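Local coordinates for PT26-6P (Thermococcus sp., PDB 2WB7), which is of unknown function but is encoded by a mobile extrachromosomal element of an archaeon and joins immunoglobulin-like domains to a helical domain, at residues A[238-243]-A[275-280]; A[279-284]-A[341-346]; A[311-316]-A[352-357]. One frame throughout, in Å; residues are numbered along the deposited sequence.

How the contacts relate
The three contacts gather at one end of the second immunoglobulin-like domain, on the same side of the chain's centre. Contact 1 leads directly into contact 2, sharing Asn-279 and Ser-280, with centres about 10 Å apart; the centre of contact 3 lies about 12 Å from that of contact 2 and about 16 Å from that of contact 1. Contacts 2 and 3 belong to one eight-stranded antiparallel sheet, and their segments alternate along the chain. In sheet order their strand pairs are well separated, yet Tyr-344 meets Tyr-353, consistent with a sheet folded over as in a sandwich. Contact 1 packs the loop before strand 253-261 against this end, beside the C-terminal helices.

Contact 1: residues A[238-243]-A[275-280]; sequences LPIKFL and VHVLNS
Packing of aliphatic groups carries this contact, and no hydrogen bond crosses it. Val-277 is gripped from two directions. Leu-243 crosses it obliquely and brings CD1 to 3.5 Å from Val-277 CG2. Ile-240 meets it at about a right angle, CG2 to CG2 of Val-277 at 3.8 Å; with CG1 of Ile-240 in the crowded position between the backbone N and the carbonyl carbon (chi1 64°), the ethyl branch leads away and the CG2 methyl does the touching. Further back, Val-275 sets its CG2 alongside the base of Phe-242, 3.9 Å from CB, and more loosely near Leu-238 CB.

The pieces meeting here are a 3-10 segment that begins at Ile-240 and a loop that closes with a type II beta turn from Val-277 to Ser-280 before entering strand 281-290 of the second immunoglobulin-like domain. Pro-239, just before the 3-10 segment and directed away from 275-280, packs on helices 471-499 and 503-523, so this loop lies between the second immunoglobulin-like domain and the helical domain.

Ser-280 offers OG to the other branch of Leu-243, CD2, at 3.3 Å, a van der Waals touch. The Phe-242 ring, led away from Val-275, is sandwiched within its own segment: Leu-238 CD1 lies toward the rim of one face and Lys-241 CE over the centre of the other, while Lys-241 NZ forms salt bridges with Asp-7 and Asp-393.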
loop_
_atom_site.group_PDB
_atom_site.type_symbol
_atom_site.label_atom_id
_atom_site.label_comp_id
_atom_site.label_asym_id
_atom_site.label_seq_id
_atom_site.Cartn_x
_atom_site.Cartn_y
_atom_site.Cartn_z
ATOM N N LEU A 238 13.194 -16.245 4.014
ATOM C CA LEU A 238 14.275 -16.829 4.776
ATOM C C LEU A 238 15.106 -17.714 3.835
ATOM O O LEU A 238 14.610 -18.190 2.819
ATOM C CB LEU A 238 13.705 -17.649 5.934
ATOM C CG LEU A 238 13.261 -16.852 7.161
ATOM C CD1 LEU A 238 12.470 -17.744 8.098
ATOM C CD2 LEU A 238 14.457 -16.189 7.879
ATOM N N PRO A 239 16.376 -17.936 4.167
ATOM C CA PRO A 239 17.190 -18.854 3.389
ATOM C C PRO A 239 16.562 -20.244 3.258
ATOM O O PRO A 239 15.829 -20.674 4.131
ATOM C CB PRO A 239 18.488 -18.922 4.201
ATOM C CG PRO A 239 18.587 -17.558 4.833
ATOM C CD PRO A 239 17.158 -17.222 5.189
ATOM N N ILE A 240 16.869 -20.952 2.176
ATOM C CA ILE A 240 16.212 -22.232 1.894
ATOM C C ILE A 240 16.380 -23.292 2.979
ATOM O O ILE A 240 15.606 -24.251 3.033
ATOM C CB ILE A 240 16.646 -22.836 0.527
ATOM C CG1 ILE A 240 18.135 -23.177 0.549
ATOM C CG2 ILE A 240 16.290 -21.890 -0.597
ATOM C CD1 ILE A 240 18.656 -23.786 -0.726
ATOM N N LYS A 241 17.387 -23.160 3.835
ATOM C CA LYS A 241 17.553 -24.173 4.878
ATOM C C LYS A 241 16.298 -24.297 5.740
ATOM O O LYS A 241 16.063 -25.336 6.340
ATOM C CB LYS A 241 18.784 -23.929 5.754
ATOM C CG LYS A 241 18.657 -22.783 6.716
ATOM C CD LYS A 241 19.165 -23.172 8.081
ATOM C CE LYS A 241 18.178 -22.742 9.144
ATOM N NZ LYS A 241 18.273 -23.606 10.344
ATOM N N PHE A 242 15.478 -23.251 5.770
ATOM C CA PHE A 242 14.344 -23.214 6.686
ATOM C C PHE A 242 13.183 -24.053 6.199
ATOM O O PHE A 242 12.142 -24.083 6.824
ATOM C CB PHE A 242 13.902 -21.778 6.965
ATOM C CG PHE A 242 14.821 -21.037 7.888
ATOM C CD1 PHE A 242 15.806 -20.203 7.384
ATOM C CD2 PHE A 242 14.711 -21.182 9.261
ATOM C CE1 PHE A 242 16.657 -19.516 8.228
ATOM C CE2 PHE A 242 15.575 -20.497 10.124
ATOM C CZ PHE A 242 16.546 -19.660 9.601
ATOM N N LEU A 243 13.381 -24.751 5.089
ATOM C CA LEU A 243 12.374 -25.658 4.562
ATOM C C LEU A 243 12.279 -26.932 5.398
ATOM O O LEU A 243 11.199 -27.491 5.545
ATOM C CB LEU A 243 12.687 -26.024 3.111
ATOM C CG LEU A 243 12.142 -25.119 2.010
ATOM C CD1 LEU A 243 12.565 -25.645 0.644
ATOM C CD2 LEU A 243 10.621 -25.004 2.116
ATOM N N VAL A 275 9.144 -18.582 4.230
ATOM C CA VAL A 275 10.024 -19.259 3.277
ATOM C C VAL A 275 9.304 -19.511 1.969
ATOM O O VAL A 275 8.182 -20.023 1.960
ATOM C CB VAL A 275 10.442 -20.625 3.783
ATOM C CG1 VAL A 275 11.740 -20.996 3.179
ATOM C CG2 VAL A 275 10.578 -20.593 5.253
ATOM N N HIS A 276 9.962 -19.167 0.861
ATOM C CA HIS A 276 9.377 -19.295 -0.474
ATOM C C HIS A 276 10.421 -19.845 -1.417
ATOM O O HIS A 276 11.342 -19.141 -1.805
ATOM C CB HIS A 276 8.904 -17.928 -0.963
ATOM C CG HIS A 276 7.952 -17.257 -0.019
ATOM N ND1 HIS A 276 6.589 -17.465 -0.064
ATOM C CD2 HIS A 276 8.165 -16.398 1.008
ATOM C CE1 HIS A 276 6.004 -16.751 0.883
ATOM N NE2 HIS A 276 6.938 -16.094 1.547
ATOM N N VAL A 277 10.290 -21.119 -1.765
ATOM C CA VAL A 277 11.287 -21.785 -2.596
ATOM C C VAL A 277 10.585 -22.469 -3.742
ATOM O O VAL A 277 9.453 -22.917 -3.584
ATOM C CB VAL A 277 12.061 -22.861 -1.803
ATOM C CG1 VAL A 277 13.254 -23.330 -2.601
ATOM C CG2 VAL A 277 12.500 -22.325 -0.446
ATOM N N LEU A 278 11.248 -22.561 -4.891
ATOM C CA LEU A 278 10.677 -23.285 -6.032
ATOM C C LEU A 278 10.353 -24.726 -5.643
ATOM O O LEU A 278 11.053 -25.337 -4.834
ATOM C CB LEU A 278 11.612 -23.263 -7.245
ATOM C CG LEU A 278 11.748 -21.943 -8.014
ATOM C CD1 LEU A 278 12.693 -22.074 -9.197
ATOM C CD2 LEU A 278 10.379 -21.412 -8.468
ATOM N N ASN A 279 9.291 -25.256 -6.237
ATOM C CA ASN A 279 8.768 -26.582 -5.911
ATOM C C ASN A 279 8.316 -26.762 -4.488
ATOM O O ASN A 279 8.024 -27.884 -4.087
ATOM C CB ASN A 279 9.713 -27.717 -6.310
ATOM C CG ASN A 279 9.557 -28.087 -7.761
ATOM O OD1 ASN A 279 8.499 -27.855 -8.370
ATOM N ND2 ASN A 279 10.613 -28.623 -8.349
ATOM N N SER A 280 8.233 -25.679 -3.731
ATOM C CA SER A 280 7.673 -25.779 -2.399
ATOM C C SER A 280 6.350 -25.001 -2.259
ATOM O O SER A 280 5.915 -24.318 -3.189
ATOM C CB SER A 280 8.701 -25.324 -1.385
ATOM O OG SER A 280 8.713 -26.226 -0.294
#

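Contact 2: residues A[279-284]-A[341-346]; sequences NSTAMY and TAHYTD
Strands 281-284 and 341-343 run antiparallel at 159°, with Ala-282 and Ala-342 as a hydrogen-bonded pair, their mutual N-to-O bonds both 2.8 Å, flanked by the non-hydrogen-bonded pairs Thr-281/His-343 and Met-283/Thr-341. Past the strand end, Tyr-344 N bonds almost along the C=O axis of Ser-280, and Asn-279 N bonds back to Tyr-344 O. The His-343 side chain, CG anti to the backbone N (chi1 -174°), is held at both ring nitrogens: ND1 is hydrogen-bonded to Thr-281 OG1 (3.0 Å), in the ring plane, and a water joins NE2 to Asn-279 OD1. That same OD1 takes the N-H of Asp-346 at 2.9 Å, from above the amide carbonyl plane. The bent chain of Met-283, a selenomethionine, lays CE against Thr-341. On the sheet face of the two alanines, Tyr-284 OH donates to Tyr-344 OH at 2.6 Å, each hydroxyl at the edge of the other's ring; the Tyr-344 hydroxyl also pairs with His-276 ND1. The CE2 edge of the Tyr-284 ring meets Ala-342 CB. Edge-strand pairing in the antiparallel sheet of the second immunoglobulin-like domain takes this form, an inverse gamma turn with a weak bond, centred on Tyr-344, following strand 336-343.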
loop_
_atom_site.group_PDB
_atom_site.type_symbol
_atom_site.label_atom_id
_atom_site.label_comp_id
_atom_site.label_asym_id
_atom_site.label_seq_id
_atom_site.Cartn_x
_atom_site.Cartn_y
_atom_site.Cartn_z
ATOM N N ASN A 279 9.291 -25.256 -6.237
ATOM C CA ASN A 279 8.768 -26.582 -5.911
ATOM C C ASN A 279 8.316 -26.762 -4.488
ATOM O O ASN A 279 8.024 -27.884 -4.087
ATOM C CB ASN A 279 9.713 -27.717 -6.310
ATOM C CG ASN A 279 9.557 -28.087 -7.761
ATOM O OD1 ASN A 279 8.499 -27.855 -8.370
ATOM N ND2 ASN A 279 10.613 -28.623 -8.349
ATOM N N SER A 280 8.233 -25.679 -3.731
ATOM C CA SER A 280 7.673 -25.779 -2.399
ATOM C C SER A 280 6.350 -25.001 -2.259
ATOM O O SER A 280 5.915 -24.318 -3.189
ATOM C CB SER A 280 8.701 -25.324 -1.385
ATOM O OG SER A 280 8.713 -26.226 -0.294
ATOM N N THR A 281 5.702 -25.133 -1.110
ATOM C CA THR A 281 4.401 -24.518 -0.872
ATOM C C THR A 281 4.498 -23.454 0.206
ATOM O O THR A 281 5.198 -23.647 1.190
ATOM C CB THR A 281 3.384 -25.556 -0.366
ATOM O OG1 THR A 281 3.126 -26.522 -1.389
ATOM C CG2 THR A 281 2.080 -24.883 0.017
ATOM N N ALA A 282 3.769 -22.351 0.030
ATOM C CA ALA A 282 3.668 -21.273 1.037
ATOM C C ALA A 282 2.204 -20.869 1.310
ATOM O O ALA A 282 1.357 -20.955 0.427
ATOM C CB ALA A 282 4.493 -20.060 0.605
HETATM N N MSE A 283 1.906 -20.446 2.534
HETATM C CA MSE A 283 0.561 -19.979 2.901
HETATM C C MSE A 283 0.477 -18.453 2.883
HETATM O O MSE A 283 1.377 -17.766 3.384
HETATM C CB MSE A 283 0.216 -20.402 4.331
HETATM C CG MSE A 283 0.453 -21.851 4.710
HETATM SE SE MSE A 283 -0.987 -22.926 4.084
HETATM C CE MSE A 283 -0.393 -23.009 2.284
ATOM N N TYR A 284 -0.616 -17.918 2.359
ATOM C CA TYR A 284 -0.882 -16.488 2.471
ATOM C C TYR A 284 -2.195 -16.287 3.173
ATOM O O TYR A 284 -3.076 -17.125 3.090
ATOM C CB TYR A 284 -0.959 -15.816 1.098
ATOM C CG TYR A 284 0.359 -15.761 0.348
ATOM C CD1 TYR A 284 1.079 -14.577 0.258
ATOM C CD2 TYR A 284 0.877 -16.904 -0.277
ATOM C CE1 TYR A 284 2.274 -14.531 -0.419
ATOM C CE2 TYR A 284 2.081 -16.868 -0.962
ATOM C CZ TYR A 284 2.776 -15.690 -1.025
ATOM O OH TYR A 284 3.967 -15.652 -1.708
ATOM N N THR A 341 -3.103 -20.465 -0.988
ATOM C CA THR A 341 -2.015 -21.419 -0.863
ATOM C C THR A 341 -1.192 -21.400 -2.139
ATOM O O THR A 341 -1.707 -21.662 -3.226
ATOM C CB THR A 341 -2.581 -22.822 -0.649
ATOM O OG1 THR A 341 -3.204 -22.876 0.644
ATOM C CG2 THR A 341 -1.478 -23.868 -0.728
ATOM N N ALA A 342 0.083 -21.082 -2.026
ATOM C CA ALA A 342 0.937 -21.064 -3.207
ATOM C C ALA A 342 1.799 -22.318 -3.337
ATOM O O ALA A 342 2.572 -22.647 -2.435
ATOM C CB ALA A 342 1.827 -19.838 -3.184
ATOM N N HIS A 343 1.688 -23.016 -4.460
ATOM C CA HIS A 343 2.718 -24.010 -4.780
ATOM C C HIS A 343 3.591 -23.501 -5.910
ATOM O O HIS A 343 3.119 -23.296 -7.034
ATOM C CB HIS A 343 2.174 -25.397 -5.127
ATOM C CG HIS A 343 3.262 -26.404 -5.307
ATOM N ND1 HIS A 343 3.896 -27.000 -4.237
ATOM C CD2 HIS A 343 3.898 -26.850 -6.420
ATOM C CE1 HIS A 343 4.849 -27.798 -4.686
ATOM N NE2 HIS A 343 4.872 -27.722 -6.005
ATOM N N TYR A 344 4.871 -23.307 -5.611
ATOM C CA TYR A 344 5.772 -22.687 -6.571
ATOM C C TYR A 344 6.327 -23.689 -7.565
ATOM O O TYR A 344 7.541 -23.816 -7.713
ATOM C CB TYR A 344 6.893 -21.986 -5.835
ATOM C CG TYR A 344 6.384 -20.927 -4.880
ATOM C CD1 TYR A 344 5.522 -19.926 -5.321
ATOM C CD2 TYR A 344 6.773 -20.921 -3.539
ATOM C CE1 TYR A 344 5.062 -18.952 -4.468
ATOM C CE2 TYR A 344 6.319 -19.953 -2.675
ATOM C CZ TYR A 344 5.469 -18.961 -3.150
ATOM O OH TYR A 344 5.011 -17.996 -2.292
ATOM N N THR A 345 5.424 -24.388 -8.247
ATOM C CA THR A 345 5.792 -25.374 -9.245
ATOM C C THR A 345 6.932 -24.894 -10.109
ATOM O O THR A 345 6.860 -23.827 -10.693
ATOM C CB THR A 345 4.623 -25.692 -10.171
ATOM O OG1 THR A 345 3.503 -26.128 -9.390
ATOM C CG2 THR A 345 5.007 -26.797 -11.133
ATOM N N ASP A 346 7.987 -25.695 -10.189
ATOM C CA ASP A 346 9.100 -25.366 -11.062
ATOM C C ASP A 346 8.977 -26.100 -12.389
ATOM O O ASP A 346 8.820 -27.301 -12.411
ATOM C CB ASP A 346 10.433 -25.703 -10.389
ATOM C CG ASP A 346 11.617 -25.028 -11.071
ATOM O OD1 ASP A 346 11.409 -24.307 -12.063
ATOM O OD2 ASP A 346 12.762 -25.213 -10.618
HETATM O O HOH W 1 6.456 -29.229 -7.449
#

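Contact 3: residues A[311-316]-A[352-357]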
loop_
_atom_site.group_PDB
_atom_site.type_symbol
_atom_site.label_atom_id
_atom_site.label_comp_id
_atom_site.label_asym_id
_atom_site.label_seq_id
_atom_site.Cartn_x
_atom_site.Cartn_y
_atom_site.Cartn_z
ATOM N N LEU A 311 1.637 -15.131 -9.465
ATOM C CA LEU A 311 1.918 -15.041 -10.872
ATOM C C LEU A 311 3.274 -15.684 -11.149
ATOM O O LEU A 311 4.307 -15.280 -10.577
ATOM C CB LEU A 311 1.918 -13.584 -11.304
ATOM C CG LEU A 311 0.598 -12.833 -11.116
ATOM C CD1 LEU A 311 0.743 -11.369 -11.494
ATOM C CD2 LEU A 311 -0.490 -13.471 -11.943
ATOM N N ARG A 312 3.280 -16.700 -12.008
ATOM C CA ARG A 312 4.550 -17.292 -12.405
ATOM C C ARG A 312 5.214 -16.319 -13.339
ATOM O O ARG A 312 4.584 -15.816 -14.263
ATOM C CB ARG A 312 4.354 -18.628 -13.110
ATOM C CG ARG A 312 5.645 -19.245 -13.609
ATOM C CD ARG A 312 5.452 -20.722 -13.974
ATOM N NE ARG A 312 4.160 -20.930 -14.619
ATOM C CZ ARG A 312 3.091 -21.434 -14.006
ATOM N NH1 ARG A 312 3.154 -21.800 -12.735
ATOM N NH2 ARG A 312 1.951 -21.578 -14.668
ATOM N N VAL A 313 6.470 -16.012 -13.069
ATOM C CA VAL A 313 7.254 -15.216 -13.988
ATOM C C VAL A 313 8.110 -16.162 -14.807
ATOM O O VAL A 313 8.905 -16.943 -14.265
ATOM C CB VAL A 313 8.161 -14.210 -13.259
ATOM C CG1 VAL A 313 9.062 -13.523 -14.238
ATOM C CG2 VAL A 313 7.332 -13.195 -12.531
ATOM N N ILE A 314 7.940 -16.094 -16.119
ATOM C CA ILE A 314 8.750 -16.891 -17.024
ATOM C C ILE A 314 10.064 -16.177 -17.330
ATOM O O ILE A 314 10.097 -14.951 -17.392
ATOM C CB ILE A 314 8.015 -17.100 -18.322
ATOM C CG1 ILE A 314 6.728 -17.878 -18.053
ATOM C CG2 ILE A 314 8.911 -17.827 -19.306
ATOM C CD1 ILE A 314 6.985 -19.276 -17.547
ATOM N N GLU A 315 11.148 -16.927 -17.511
ATOM C CA GLU A 315 12.402 -16.309 -17.952
ATOM C C GLU A 315 12.169 -15.424 -19.171
ATOM O O GLU A 315 11.534 -15.842 -20.139
ATOM C CB GLU A 315 13.435 -17.369 -18.275
ATOM C CG GLU A 315 13.988 -17.998 -17.037
ATOM C CD GLU A 315 14.710 -19.307 -17.301
ATOM O OE1 GLU A 315 14.841 -19.706 -18.491
ATOM O OE2 GLU A 315 15.141 -19.934 -16.302
ATOM N N GLY A 316 12.688 -14.203 -19.130
ATOM C CA GLY A 316 12.411 -13.227 -20.177
ATOM C C GLY A 316 11.498 -12.143 -19.641
ATOM O O GLY A 316 11.637 -10.974 -19.989
ATOM N N ASP A 352 10.522 -17.259 -11.299
ATOM C CA ASP A 352 10.060 -17.107 -9.934
ATOM C C ASP A 352 8.572 -16.810 -9.956
ATOM O O ASP A 352 7.948 -16.868 -11.009
ATOM C CB ASP A 352 10.815 -15.977 -9.238
ATOM C CG ASP A 352 10.547 -14.596 -9.863
ATOM O OD1 ASP A 352 11.509 -13.816 -10.022
ATOM O OD2 ASP A 352 9.380 -14.270 -10.174
ATOM N N TYR A 353 8.011 -16.494 -8.794
ATOM C CA TYR A 353 6.612 -16.124 -8.688
ATOM C C TYR A 353 6.450 -14.815 -7.905
ATOM O O TYR A 353 7.261 -14.493 -7.037
ATOM C CB TYR A 353 5.836 -17.209 -7.949
ATOM C CG TYR A 353 5.600 -18.490 -8.702
ATOM C CD1 TYR A 353 6.633 -19.387 -8.940
ATOM C CD2 TYR A 353 4.331 -18.829 -9.127
ATOM C CE1 TYR A 353 6.401 -20.575 -9.612
ATOM C CE2 TYR A 353 4.091 -20.002 -9.794
ATOM C CZ TYR A 353 5.129 -20.868 -10.039
ATOM O OH TYR A 353 4.866 -22.031 -10.704
ATOM N N HIS A 354 5.382 -14.081 -8.213
ATOM C CA HIS A 354 4.987 -12.897 -7.468
ATOM C C HIS A 354 3.600 -13.140 -6.880
ATOM O O HIS A 354 2.796 -13.902 -7.437
ATOM C CB HIS A 354 4.921 -11.684 -8.394
ATOM C CG HIS A 354 6.257 -11.132 -8.782
ATOM N ND1 HIS A 354 6.582 -9.796 -8.636
ATOM C CD2 HIS A 354 7.348 -11.731 -9.316
ATOM C CE1 HIS A 354 7.820 -9.597 -9.056
ATOM N NE2 HIS A 354 8.305 -10.753 -9.481
ATOM N N ALA A 355 3.314 -12.505 -5.749
ATOM C CA ALA A 355 1.990 -12.597 -5.157
ATOM C C ALA A 355 1.354 -11.238 -5.345
ATOM O O ALA A 355 2.037 -10.219 -5.223
ATOM C CB ALA A 355 2.080 -12.955 -3.678
ATOM N N LEU A 356 0.061 -11.218 -5.667
ATOM C CA LEU A 356 -0.661 -9.965 -5.841
ATOM C C LEU A 356 -2.092 -10.088 -5.346
ATOM O O LEU A 356 -2.710 -11.148 -5.438
ATOM C CB LEU A 356 -0.670 -9.557 -7.306
ATOM C CG LEU A 356 -1.303 -8.223 -7.683
ATOM C CD1 LEU A 356 -0.375 -7.080 -7.380
ATOM C CD2 LEU A 356 -1.632 -8.220 -9.158
ATOM N N GLY A 357 -2.613 -8.989 -4.809
ATOM C CA GLY A 357 -4.016 -8.915 -4.421
ATOM C C GLY A 357 -4.671 -7.716 -5.068
ATOM O O GLY A 357 -4.163 -6.588 -4.984
#
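Two neighbouring antiparallel strands near one side of the eight-stranded sheet of the second immunoglobulin-like domain, 301-314 and 350-364, join here. Leu-311 and His-354 form a hydrogen-bonded pair, Leu-311 N to His-354 O at 2.6 Å and His-354 N to Leu-311 O at 2.9 Å, both in the carbonyl planes. Val-313 N reaches Asp-352 O, but the return bond from Asp-352 N to Val-313 O is weak. Arg-312 runs alongside Tyr-353 in the same direction, its CA making a CH-pi contact over one face of the ring, toward the rim, with CB over the same face; the chain then bends at chi3 (39°) so that NH1 donates to Tyr-353 OH at 2.7 Å, the oxygen, which also bonds Thr-345 O, lying in the guanidinium plane, 83° from the ring plane. On the other sheet face, Val-313 CG2 abuts both Asp-352 OD2 and His-354 CD2. Asp-352 OD2 lies in plane at the edge of the His-354 ring, whose ND1 and NE2 are hydrogen-bonded to Glu-378 and Asp-502 respectively. Asp-352 and Asp-502 lie close as like charges, and a protonated His-354, probably favoured in this buried acidic setting, would ease their repulsion.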